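PDB 5JM8: aerobactin synthase IucA from Klebsiella pneumoniae subsp. pneumoniae, which catalyses an ATP-dependent step in the assembly of the citrate-hydroxamate siderophore aerobactin, as a synthetase of the NIS family. Local coordinates for the interface of chains A and B. Numbering follows the deposited sequence. Chains: chain A/B, Aerobactin synthase IucA.

The interface of chains A and B. Residues chain A 317, 320-321; chain B 390, 400, 439.
A:Pro320 packs against B:Leu439 at the apolar centre of this patch between two copies of the synthetase. The ring presents its CB and CG edge to the forked tip of the leucine. The two side chains meet at about a right angle. A:Pro320 CG lies 3.5 Å from B:Leu439 CD2, and the other branch, CD1, is 4.0 Å from the same CG. The CD1-CD2 line runs nearly across the CB-CG bond, with CD1 near the plane of the ring and CD2 off one face. With CG anti to the backbone N (chi1 -176°), B:Leu439 extends from its loop and puts its forked end at the ring.

Around the corner from B:Leu439 the proline meets B:Leu390, at the end of helix 378-390. CD1 is the branch that meets the proline carbons, 3.9 Å from both A:Pro320 CA and CB. The proline sits in the corner made by two leucines of chain B. A:Thr321 extends the apolar strip beyond the ring. Its side chain also crosses B:Leu439 at about a right angle. A:Thr321 CG2 lies 3.2 Å from B:Leu439 CD2, tighter than usual packing.

Toward the polar rim, backbone carbonyls of chain A face carbon. A:Pro320 O rests 3.5 Å from B:Leu390 CD2 and 3.7 Å from CD1, so the forked tip sits against this oxygen. A:Ala317 O, in helix 310-318, lies 3.8 Å from the methyl CB of B:Ala400 on helix 394-420. No polar pair links the two sides within this patch.

The residues of both chains together bury 149 Å² here, as one part of a larger two-fold interface. The patch recurs with the chains exchanged. It probably helps hold two copies together by shape and apolar packing, if this pairing also forms in solution.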
ATOM      1  N   ALA A 317      21.892  21.719   9.934  1.00 18.79           N
ATOM      2  CA  ALA A 317      22.920  20.690   9.863  1.00 19.62           C
ATOM      3  C   ALA A 317      23.213  20.120  11.243  1.00 24.40           C
ATOM      4  O   ALA A 317      23.472  18.925  11.394  1.00 26.87           O
ATOM      5  CB  ALA A 317      24.188  21.255   9.249  1.00 19.53           C
ATOM      6  N   PRO A 320      19.732  17.616  12.307  1.00 19.54           N
ATOM      7  CA  PRO A 320      19.140  17.095  11.070  1.00 17.21           C
ATOM      8  C   PRO A 320      17.721  16.545  11.242  1.00 16.43           C
ATOM      9  O   PRO A 320      16.961  16.506  10.272  1.00 17.33           O
ATOM     10  CB  PRO A 320      20.104  15.975  10.669  1.00 16.47           C
ATOM     11  CG  PRO A 320      20.733  15.542  11.948  1.00 16.42           C
ATOM     12  CD  PRO A 320      20.869  16.795  12.760  1.00 18.58           C
ATOM     13  N   THR A 321      17.375  16.125  12.454  1.00 14.72           N
ATOM     14  CA  THR A 321      16.062  15.544  12.716  1.00 13.91           C
ATOM     15  C   THR A 321      15.023  16.609  13.058  1.00 26.04           C
ATOM     16  O   THR A 321      13.840  16.301  13.220  1.00 22.52           O
ATOM     17  CB  THR A 321      16.118  14.538  13.867  1.00 13.55           C
ATOM     18  OG1 THR A 321      16.571  15.195  15.056  1.00 22.49           O
ATOM     19  CG2 THR A 321      17.058  13.393  13.530  1.00 15.59           C
TER
ATOM     20  N   LEU B 390      16.796  18.722   3.529  1.00 14.99           N
ATOM     21  CA  LEU B 390      16.990  19.650   4.640  1.00 15.27           C
ATOM     22  C   LEU B 390      17.398  21.049   4.184  1.00 15.94           C
ATOM     23  O   LEU B 390      17.358  21.995   4.968  1.00 16.71           O
ATOM     24  CB  LEU B 390      18.049  19.105   5.599  1.00 15.11           C
ATOM     25  CG  LEU B 390      17.702  17.806   6.326  1.00 18.79           C
ATOM     26  CD1 LEU B 390      18.852  17.378   7.216  1.00 14.47           C
ATOM     27  CD2 LEU B 390      16.438  17.969   7.141  1.00 15.40           C
ATOM     28  N   ALA B 400      26.651  15.508   9.089  1.00 17.90           N
ATOM     29  CA  ALA B 400      25.526  15.083   9.920  1.00 16.58           C
ATOM     30  C   ALA B 400      25.344  13.574   9.868  1.00 14.17           C
ATOM     31  O   ALA B 400      25.077  12.935  10.887  1.00 15.29           O
ATOM     32  CB  ALA B 400      24.254  15.780   9.479  1.00 14.62           C
ATOM     33  N   LEU B 439      18.880   9.641   7.208  1.00 11.96           N
ATOM     34  CA  LEU B 439      19.684   9.892   8.403  1.00 12.10           C
ATOM     35  C   LEU B 439      19.663   8.666   9.310  1.00 12.05           C
ATOM     36  O   LEU B 439      18.600   8.097   9.543  1.00 11.78           O
ATOM     37  CB  LEU B 439      19.166  11.111   9.170  1.00 12.32           C
ATOM     38  CG  LEU B 439      20.003  11.508  10.394  1.00 12.56           C
ATOM     39  CD1 LEU B 439      21.302  12.170   9.960  1.00 12.94           C
ATOM     40  CD2 LEU B 439      19.230  12.415  11.337  1.00 12.71           C
TER